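PDB 7BOP: alpha-1,2-mannosyltransferase (Ktr4), putative from Neosartorya fumigata, which belongs to the GT-A clan of glycosyltransferases and is modelled here with guanosine-5'-diphosphate and a manganese ion bound. Local coordinates for residues 224-228 / 263-267; 30-36 / 371-377; 344-348 / 362-366. All coordinates share one frame. Residues are numbered along the deposited sequence.

Interaction 1 (224-228 / 263-267); sequences LFDDP and LRPDH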
loop_
_atom_site.group_PDB
_atom_site.type_symbol
_atom_site.label_atom_id
_atom_site.label_comp_id
_atom_site.label_asym_id
_atom_site.label_seq_id
_atom_site.Cartn_x
_atom_site.Cartn_y
_atom_site.Cartn_z
ATOM N N LEU A 224 -9.224 -4.515 0.087
ATOM C CA LEU A 224 -9.808 -5.325 -0.987
ATOM C C LEU A 224 -9.569 -6.812 -0.808
ATOM O O LEU A 224 -8.602 -7.228 -0.178
ATOM C CB LEU A 224 -9.163 -4.966 -2.333
ATOM C CG LEU A 224 -9.198 -3.537 -2.866
ATOM C CD1 LEU A 224 -8.524 -3.497 -4.224
ATOM C CD2 LEU A 224 -10.617 -3.036 -3.003
ATOM N N PHE A 225 -10.432 -7.608 -1.441
ATOM C CA PHE A 225 -10.132 -9.010 -1.733
ATOM C C PHE A 225 -9.088 -9.098 -2.860
ATOM O O PHE A 225 -8.977 -8.196 -3.701
ATOM C CB PHE A 225 -11.417 -9.764 -2.131
ATOM C CG PHE A 225 -12.357 -9.973 -0.987
ATOM C CD1 PHE A 225 -12.241 -11.092 -0.179
ATOM C CD2 PHE A 225 -13.335 -9.040 -0.688
ATOM C CE1 PHE A 225 -13.097 -11.290 0.899
ATOM C CE2 PHE A 225 -14.191 -9.223 0.391
ATOM C CZ PHE A 225 -14.074 -10.350 1.185
ATOM N N ASP A 226 -8.309 -10.169 -2.854
ATOM C CA ASP A 226 -7.362 -10.457 -3.929
ATOM C C ASP A 226 -7.847 -11.648 -4.743
ATOM O O ASP A 226 -8.822 -12.317 -4.383
ATOM C CB ASP A 226 -5.962 -10.743 -3.377
ATOM C CG ASP A 226 -4.841 -10.232 -4.291
ATOM O OD1 ASP A 226 -5.069 -10.066 -5.510
ATOM O OD2 ASP A 226 -3.730 -10.001 -3.780
ATOM N N ASP A 227 -7.152 -11.896 -5.837
ATOM C CA ASP A 227 -7.333 -13.103 -6.630
ATOM C C ASP A 227 -6.615 -14.281 -5.943
ATOM O O ASP A 227 -5.384 -14.295 -5.893
ATOM C CB ASP A 227 -6.758 -12.862 -8.027
ATOM C CG ASP A 227 -6.915 -14.058 -8.951
ATOM O OD1 ASP A 227 -7.487 -15.091 -8.550
ATOM O OD2 ASP A 227 -6.434 -13.963 -10.093
ATOM N N PRO A 228 -7.370 -15.279 -5.434
ATOM C CA PRO A 228 -6.732 -16.444 -4.782
ATOM C C PRO A 228 -5.700 -17.175 -5.637
ATOM O O PRO A 228 -4.759 -17.751 -5.086
ATOM C CB PRO A 228 -7.904 -17.398 -4.487
ATOM C CG PRO A 228 -9.142 -16.590 -4.638
ATOM C CD PRO A 228 -8.832 -15.443 -5.548
ATOM N N LEU A 263 -17.593 -13.608 4.505
ATOM C CA LEU A 263 -18.080 -12.817 3.364
ATOM C C LEU A 263 -17.998 -13.545 2.036
ATOM O O LEU A 263 -18.960 -13.554 1.271
ATOM C CB LEU A 263 -17.307 -11.505 3.245
ATOM C CG LEU A 263 -17.383 -10.501 4.387
ATOM C CD1 LEU A 263 -16.780 -9.175 3.929
ATOM C CD2 LEU A 263 -18.814 -10.313 4.858
ATOM N N ARG A 264 -16.825 -14.104 1.744
ATOM C CA ARG A 264 -16.562 -14.781 0.479
ATOM C C ARG A 264 -15.819 -16.075 0.788
ATOM O O ARG A 264 -14.617 -16.185 0.536
ATOM C CB ARG A 264 -15.780 -13.868 -0.466
ATOM C CG ARG A 264 -16.520 -12.567 -0.739
ATOM C CD ARG A 264 -15.814 -11.684 -1.737
ATOM N NE ARG A 264 -15.894 -12.199 -3.095
ATOM C CZ ARG A 264 -15.266 -11.662 -4.135
ATOM N NH1 ARG A 264 -14.493 -10.585 -3.984
ATOM N NH2 ARG A 264 -15.389 -12.210 -5.339
ATOM N N PRO A 265 -16.536 -17.071 1.352
ATOM C CA PRO A 265 -15.865 -18.309 1.774
ATOM C C PRO A 265 -15.091 -19.049 0.680
ATOM O O PRO A 265 -14.114 -19.735 0.995
ATOM C CB PRO A 265 -17.014 -19.176 2.338
ATOM C CG PRO A 265 -18.275 -18.549 1.845
ATOM C CD PRO A 265 -17.973 -17.085 1.689
ATOM N N ASP A 266 -15.480 -18.900 -0.585
ATOM C CA ASP A 266 -14.739 -19.547 -1.669
ATOM C C ASP A 266 -13.356 -18.929 -1.927
ATOM O O ASP A 266 -12.436 -19.621 -2.392
ATOM C CB ASP A 266 -15.565 -19.590 -2.957
ATOM C CG ASP A 266 -16.837 -20.447 -2.817
ATOM O OD1 ASP A 266 -16.904 -21.336 -1.926
ATOM O OD2 ASP A 266 -17.774 -20.231 -3.620
ATOM N N HIS A 267 -13.201 -17.642 -1.636
ATOM C CA HIS A 267 -11.866 -17.038 -1.656
ATOM C C HIS A 267 -10.975 -17.647 -0.594
ATOM O O HIS A 267 -9.837 -17.983 -0.874
ATOM C CB HIS A 267 -11.916 -15.527 -1.457
ATOM C CG HIS A 267 -12.038 -14.763 -2.728
ATOM N ND1 HIS A 267 -13.040 -15.000 -3.644
ATOM C CD2 HIS A 267 -11.285 -13.762 -3.237
ATOM C CE1 HIS A 267 -12.901 -14.174 -4.667
ATOM N NE2 HIS A 267 -11.844 -13.412 -4.444
HETATM O O HOH W 1 -11.231 -11.171 -6.015
#
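Two aromatic rings and a proline organise this contact between the loop 224-228 and the start of helix 265-270. Begin with the ring interactions. Phe225 turns an edge to the face of the His267 imidazole in a T-shaped pair, with centroids 5.7 Å apart and planes at 77°. On the opposite face of the imidazole sits Pro228, whose CG lies 4.0 Å from the ring centroid in a CH-pi contact, so the histidine is held between phenylalanine and proline.

Phe225 has its own cover. Arg264 lays its side chain across one face of the phenyl ring: CD is 3.5 Å from the centroid and almost on the ring normal, a CH-pi contact, while CZ, at 4.9 Å, brings the guanidinium over the same ring as a cation-pi partner. Purely apolar packing adds Leu263, with its CB 4.0 Å from Phe225 CZ.

The polar side is modest. Asp226 O lies near the plane of the imidazole, 3.1 Å from His267 CD2, and water 1 spans the gap, 2.8 Å from His267 NE2 and weakly bonded to Asp226 O at 3.1 Å. Arg264 takes the N-cap position of the helix, and its O receives His267 N at 3.0 Å, a bond of the helix's first turn, from which His267 points toward the loop.

In the fold, the loop leaves strand 218-224 for helix 234-244. Tyr30 of strand 30-31 packs against Phe225, Leu263 and Arg264, and Glu373 forms a salt bridge with the arginine.

Interaction 2 (30-36 / 371-377); sequences YNGMKRD and AKEDCRP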
loop_
_atom_site.group_PDB
_atom_site.type_symbol
_atom_site.label_atom_id
_atom_site.label_comp_id
_atom_site.label_asym_id
_atom_site.label_seq_id
_atom_site.Cartn_x
_atom_site.Cartn_y
_atom_site.Cartn_z
ATOM N N TYR A 30 -22.418 -11.928 -1.347
ATOM C CA TYR A 30 -21.887 -10.671 -0.797
ATOM C C TYR A 30 -21.858 -9.603 -1.888
ATOM O O TYR A 30 -21.445 -9.882 -3.012
ATOM C CB TYR A 30 -20.475 -10.882 -0.217
ATOM C CG TYR A 30 -19.774 -9.604 0.201
ATOM C CD1 TYR A 30 -20.288 -8.808 1.219
ATOM C CD2 TYR A 30 -18.598 -9.191 -0.427
ATOM C CE1 TYR A 30 -19.652 -7.638 1.606
ATOM C CE2 TYR A 30 -17.958 -8.022 -0.056
ATOM C CZ TYR A 30 -18.476 -7.251 0.959
ATOM O OH TYR A 30 -17.842 -6.089 1.316
ATOM N N ASN A 31 -22.286 -8.388 -1.546
ATOM C CA ASN A 31 -22.454 -7.307 -2.527
ATOM C C ASN A 31 -21.879 -5.953 -2.069
ATOM O O ASN A 31 -22.333 -4.899 -2.506
ATOM C CB ASN A 31 -23.949 -7.164 -2.853
ATOM C CG ASN A 31 -24.206 -6.381 -4.132
ATOM O OD1 ASN A 31 -23.394 -6.392 -5.061
ATOM N ND2 ASN A 31 -25.343 -5.690 -4.187
ATOM N N GLY A 32 -20.858 -5.985 -1.220
ATOM C CA GLY A 32 -20.224 -4.766 -0.722
ATOM C C GLY A 32 -20.805 -4.282 0.595
ATOM O O GLY A 32 -21.536 -5.011 1.278
ATOM N N MET A 33 -20.487 -3.041 0.953
ATOM C CA MET A 33 -20.913 -2.504 2.241
ATOM C C MET A 33 -22.355 -2.023 2.202
ATOM O O MET A 33 -22.800 -1.510 1.182
ATOM C CB MET A 33 -20.004 -1.372 2.692
ATOM C CG MET A 33 -20.006 -1.258 4.198
ATOM S SD MET A 33 -18.668 -0.284 4.836
ATOM C CE MET A 33 -17.189 -1.083 4.299
ATOM N N LYS A 34 -23.073 -2.225 3.306
ATOM C CA LYS A 34 -24.464 -1.771 3.448
ATOM C C LYS A 34 -24.514 -0.257 3.556
ATOM O O LYS A 34 -25.170 0.402 2.758
ATOM C CB LYS A 34 -25.135 -2.369 4.698
ATOM C CG LYS A 34 -25.743 -3.751 4.514
ATOM C CD LYS A 34 -26.070 -4.429 5.844
ATOM C CE LYS A 34 -27.142 -3.702 6.648
ATOM N NZ LYS A 34 -27.231 -4.260 8.023
ATOM N N ARG A 35 -23.839 0.275 4.575
ATOM C CA ARG A 35 -23.757 1.718 4.782
ATOM C C ARG A 35 -22.305 2.106 4.985
ATOM O O ARG A 35 -21.676 1.740 5.977
ATOM C CB ARG A 35 -24.615 2.203 5.949
ATOM C CG ARG A 35 -24.946 3.685 5.786
ATOM C CD ARG A 35 -25.510 4.343 7.029
ATOM N NE ARG A 35 -25.537 5.802 6.869
ATOM C CZ ARG A 35 -24.492 6.619 7.025
ATOM N NH1 ARG A 35 -24.654 7.930 6.847
ATOM N NH2 ARG A 35 -23.282 6.149 7.351
ATOM N N ASP A 36 -21.780 2.848 4.025
ATOM C CA ASP A 36 -20.370 3.199 4.026
ATOM C C ASP A 36 -20.144 4.311 5.066
ATOM O O ASP A 36 -20.798 5.356 4.985
ATOM C CB ASP A 36 -19.982 3.638 2.612
ATOM C CG ASP A 36 -18.478 3.624 2.371
ATOM O OD1 ASP A 36 -17.689 3.968 3.278
ATOM O OD2 ASP A 36 -18.080 3.267 1.250
ATOM N N ALA A 371 -18.479 -4.434 -6.895
ATOM C CA ALA A 371 -18.891 -4.095 -5.526
ATOM C C ALA A 371 -18.397 -5.087 -4.473
ATOM O O ALA A 371 -18.037 -4.691 -3.363
ATOM C CB ALA A 371 -20.411 -3.965 -5.438
ATOM N N LYS A 372 -18.366 -6.371 -4.827
ATOM C CA LYS A 372 -17.960 -7.425 -3.881
ATOM C C LYS A 372 -16.460 -7.474 -3.547
ATOM O O LYS A 372 -16.042 -8.284 -2.726
ATOM C CB LYS A 372 -18.426 -8.799 -4.383
ATOM C CG LYS A 372 -17.744 -9.311 -5.633
ATOM C CD LYS A 372 -18.209 -10.722 -5.990
ATOM C CE LYS A 372 -19.546 -10.721 -6.711
ATOM N NZ LYS A 372 -19.399 -10.273 -8.126
ATOM N N GLU A 373 -15.654 -6.638 -4.196
ATOM C CA GLU A 373 -14.226 -6.599 -3.940
ATOM C C GLU A 373 -13.843 -5.798 -2.695
ATOM O O GLU A 373 -12.693 -5.869 -2.265
ATOM C CB GLU A 373 -13.472 -6.079 -5.172
ATOM C CG GLU A 373 -13.670 -6.911 -6.440
ATOM C CD GLU A 373 -13.414 -8.394 -6.246
ATOM O OE1 GLU A 373 -12.476 -8.769 -5.526
ATOM O OE2 GLU A 373 -14.162 -9.205 -6.799
ATOM N N ASP A 374 -14.796 -5.083 -2.095
ATOM C CA ASP A 374 -14.546 -4.301 -0.885
ATOM C C ASP A 374 -14.482 -5.247 0.313
ATOM O O ASP A 374 -15.445 -5.958 0.591
ATOM C CB ASP A 374 -15.672 -3.276 -0.700
ATOM C CG ASP A 374 -15.452 -2.319 0.463
ATOM O OD1 ASP A 374 -14.351 -2.251 1.059
ATOM O OD2 ASP A 374 -16.411 -1.595 0.781
ATOM N N CYS A 375 -13.357 -5.256 1.028
ATOM C CA CYS A 375 -13.239 -6.105 2.218
ATOM C C CYS A 375 -13.349 -5.333 3.535
ATOM O O CYS A 375 -13.263 -5.929 4.607
ATOM C CB CYS A 375 -11.946 -6.907 2.175
ATOM S SG CYS A 375 -11.855 -8.138 3.499
ATOM N N ARG A 376 -13.606 -4.028 3.480
ATOM C CA ARG A 376 -13.739 -3.243 4.714
ATOM C C ARG A 376 -14.772 -3.777 5.722
ATOM O O ARG A 376 -14.515 -3.701 6.912
ATOM C CB ARG A 376 -14.021 -1.776 4.405
ATOM C CG ARG A 376 -12.819 -1.022 3.837
ATOM C CD ARG A 376 -13.163 0.398 3.408
ATOM N NE ARG A 376 -14.333 0.368 2.542
ATOM C CZ ARG A 376 -15.261 1.313 2.437
ATOM N NH1 ARG A 376 -15.173 2.471 3.104
ATOM N NH2 ARG A 376 -16.299 1.084 1.636
ATOM N N PRO A 377 -15.927 -4.324 5.263
ATOM C CA PRO A 377 -16.861 -4.826 6.278
ATOM C C PRO A 377 -16.248 -5.898 7.190
ATOM O O PRO A 377 -16.541 -5.925 8.393
ATOM C CB PRO A 377 -18.021 -5.388 5.442
ATOM C CG PRO A 377 -17.981 -4.608 4.184
ATOM C CD PRO A 377 -16.504 -4.444 3.909
HETATM O O HOH W 2 -18.779 -1.276 -0.358
#
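Arg376 lies between two carboxylates. Toward Asp36 it makes a two-pronged salt bridge, NH1 to Asp36 OD1 at 2.9 Å and NH2 to Asp36 OD2 at 2.8 Å; toward Asp374, NE reaches OD1 at 3.0 Å and NH2 reaches OD2 at 2.8 Å. Asp374 OD1 also accepts Arg376 N at 3.1 Å, capping the start of helix 376-382. Farther along, Tyr30 OH donates to Asp374 O at a short 2.5 Å, and water 2 links Met33 N (2.8 Å) to Asp374 OD2 (2.6 Å).

Packing fills in around these bonds. Met33 CE lies over a face of the guanidinium and touches Arg376 CB (3.2 Å) and Pro377 CD (3.5 Å). At the corner, Gly32 CA is 3.4 Å from Ala371 O, where a CB would clash. All three charged residues are buried, and the trio formally carries one excess negative charge, which Leu38 N at Asp36 and water 2 at Asp374 help to stabilise; the network ties the N-terminal segment to the start of the C-terminal helix.

Interaction 3 (344-348 / 362-366); sequences IPYYN and QFYAG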
loop_
_atom_site.group_PDB
_atom_site.type_symbol
_atom_site.label_atom_id
_atom_site.label_comp_id
_atom_site.label_asym_id
_atom_site.label_seq_id
_atom_site.Cartn_x
_atom_site.Cartn_y
_atom_site.Cartn_z
ATOM N N ILE A 344 -7.515 3.275 -10.318
ATOM C CA ILE A 344 -8.582 2.602 -11.082
ATOM C C ILE A 344 -8.694 1.142 -10.600
ATOM O O ILE A 344 -7.665 0.502 -10.445
ATOM C CB ILE A 344 -8.296 2.650 -12.613
ATOM C CG1 ILE A 344 -8.423 4.090 -13.132
ATOM C CG2 ILE A 344 -9.251 1.743 -13.397
ATOM C CD1 ILE A 344 -7.699 4.349 -14.439
ATOM N N PRO A 345 -9.881 0.599 -10.319
ATOM C CA PRO A 345 -11.190 1.225 -10.447
ATOM C C PRO A 345 -11.840 1.576 -9.094
ATOM O O PRO A 345 -13.064 1.710 -9.033
ATOM C CB PRO A 345 -11.983 0.105 -11.131
ATOM C CG PRO A 345 -11.472 -1.127 -10.442
ATOM C CD PRO A 345 -10.016 -0.861 -10.150
ATOM N N TYR A 346 -11.048 1.735 -8.027
ATOM C CA TYR A 346 -11.609 1.872 -6.672
ATOM C C TYR A 346 -11.308 3.213 -6.009
ATOM O O TYR A 346 -10.361 3.931 -6.392
ATOM C CB TYR A 346 -11.150 0.723 -5.761
ATOM C CG TYR A 346 -11.466 -0.642 -6.307
ATOM C CD1 TYR A 346 -12.791 -1.045 -6.523
ATOM C CD2 TYR A 346 -10.447 -1.542 -6.613
ATOM C CE1 TYR A 346 -13.075 -2.304 -7.033
ATOM C CE2 TYR A 346 -10.723 -2.808 -7.105
ATOM C CZ TYR A 346 -12.035 -3.178 -7.321
ATOM O OH TYR A 346 -12.296 -4.421 -7.823
ATOM N N TYR A 347 -12.137 3.536 -5.016
ATOM C CA TYR A 347 -12.168 4.861 -4.394
ATOM C C TYR A 347 -12.255 4.781 -2.876
ATOM O O TYR A 347 -12.866 3.874 -2.329
ATOM C CB TYR A 347 -13.393 5.657 -4.859
ATOM C CG TYR A 347 -13.402 5.964 -6.324
ATOM C CD1 TYR A 347 -13.766 4.989 -7.255
ATOM C CD2 TYR A 347 -13.041 7.220 -6.793
ATOM C CE1 TYR A 347 -13.756 5.256 -8.610
ATOM C CE2 TYR A 347 -13.028 7.496 -8.148
ATOM C CZ TYR A 347 -13.390 6.517 -9.049
ATOM O OH TYR A 347 -13.364 6.782 -10.397
ATOM N N ASN A 348 -11.618 5.751 -2.233
ATOM C CA ASN A 348 -11.926 6.160 -0.882
ATOM C C ASN A 348 -12.322 7.632 -0.984
ATOM O O ASN A 348 -11.456 8.503 -1.152
ATOM C CB ASN A 348 -10.727 5.993 0.039
ATOM C CG ASN A 348 -11.010 6.491 1.430
ATOM O OD1 ASN A 348 -11.691 5.832 2.212
ATOM N ND2 ASN A 348 -10.537 7.685 1.734
ATOM N N GLN A 362 -18.905 6.014 -2.813
ATOM C CA GLN A 362 -18.972 5.183 -4.006
ATOM C C GLN A 362 -17.650 4.452 -4.094
ATOM O O GLN A 362 -16.607 5.069 -4.323
ATOM C CB GLN A 362 -19.199 6.005 -5.265
ATOM C CG GLN A 362 -19.311 5.157 -6.523
ATOM C CD GLN A 362 -19.519 5.984 -7.779
ATOM O OE1 GLN A 362 -20.084 7.076 -7.738
ATOM N NE2 GLN A 362 -19.058 5.455 -8.915
ATOM N N PHE A 363 -17.714 3.135 -3.929
ATOM C CA PHE A 363 -16.529 2.288 -3.813
ATOM C C PHE A 363 -15.821 2.054 -5.162
ATOM O O PHE A 363 -14.587 1.989 -5.213
ATOM C CB PHE A 363 -16.920 0.954 -3.154
ATOM C CG PHE A 363 -15.855 -0.097 -3.234
ATOM C CD1 PHE A 363 -14.629 0.091 -2.617
ATOM C CD2 PHE A 363 -16.073 -1.272 -3.948
ATOM C CE1 PHE A 363 -13.637 -0.870 -2.712
ATOM C CE2 PHE A 363 -15.092 -2.235 -4.038
ATOM C CZ PHE A 363 -13.873 -2.037 -3.419
ATOM N N TYR A 364 -16.601 1.935 -6.243
ATOM C CA TYR A 364 -16.074 1.498 -7.530
ATOM C C TYR A 364 -16.654 2.305 -8.687
ATOM O O TYR A 364 -17.747 2.862 -8.578
ATOM C CB TYR A 364 -16.392 0.010 -7.753
ATOM C CG TYR A 364 -17.872 -0.261 -7.967
ATOM C CD1 TYR A 364 -18.738 -0.437 -6.887
ATOM C CD2 TYR A 364 -18.405 -0.325 -9.251
ATOM C CE1 TYR A 364 -20.102 -0.665 -7.080
ATOM C CE2 TYR A 364 -19.762 -0.547 -9.458
ATOM C CZ TYR A 364 -20.604 -0.719 -8.373
ATOM O OH TYR A 364 -21.940 -0.945 -8.598
ATOM N N ALA A 365 -15.912 2.330 -9.790
ATOM C CA ALA A 365 -16.414 2.795 -11.079
ATOM C C ALA A 365 -16.236 1.649 -12.066
ATOM O O ALA A 365 -15.119 1.173 -12.260
ATOM C CB ALA A 365 -15.644 4.019 -11.545
ATOM N N GLY A 366 -17.328 1.216 -12.691
ATOM C CA GLY A 366 -17.300 0.106 -13.649
ATOM C C GLY A 366 -18.510 -0.789 -13.456
ATOM O O GLY A 366 -19.541 -0.346 -12.964
#
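At the apolar centre, the rings of Tyr346 and Phe363 run nearly parallel (19°) but are slid apart, with centroids 4.8 Å apart and little overlap; Tyr346 CD1 comes 3.4 Å from Phe363 CZ, over one face of the phenylalanine. Leu224 packs against both side chains, and Trp280 meets Tyr346 edge-to-face. Next to this pair, Tyr364 CB approaches the edge of the Tyr346 ring, 3.9 Å from CD1. Tyr347 makes a separate contact, its CE1 3.7 Å from Ala365 CB.

Moving outward, the backbones run antiparallel and meet in a single beta bridge. Tyr346 and Tyr364 form its non-hydrogen-bonded pair, CA to CA 4.6 Å, flanked by Ala365 N to Pro345 O at 3.0 Å and Tyr347 N to Phe363 O at 2.9 Å. The same two carbonyls take CA-H...O contacts: Tyr364 CA to Pro345 O is 3.4 Å and Tyr346 CA to Phe363 O is 3.3 Å. At the margin, Gln362 NE2 holds Tyr364 O at 2.9 Å, within its own segment.

Strand 346-348 is outermost in a three-stranded antiparallel sheet, so these bonds let irregular chain satisfy part of an edge strand's backbone while Tyr346 and Phe363 pack together against Leu224 of strand 218-224.

Interaction 2 is the common neighbour: its centre is about 12 Å from each of the others, whose centres are about 18 Å apart. Glu373 joins 1 to 2: its O is 3.0 Å from Phe225 N, a probable hydrogen bond, and its OE1 is 3.1 Å from Arg264 NH1, a salt bridge. Leu224 bridges 1 and 3, CD2 lying 3.4 Å from Phe363 CZ. Phe363 CZ is also 3.4 Å from Asp374 N, packing 3 against 2. The nearest atoms of the Asp226 and Pro345 side chains are about 9 Å from GDP, so interactions 1 and 3 lie beside the site; segment 344-348 directly follows His343, which binds manganese and lines the GDP pocket.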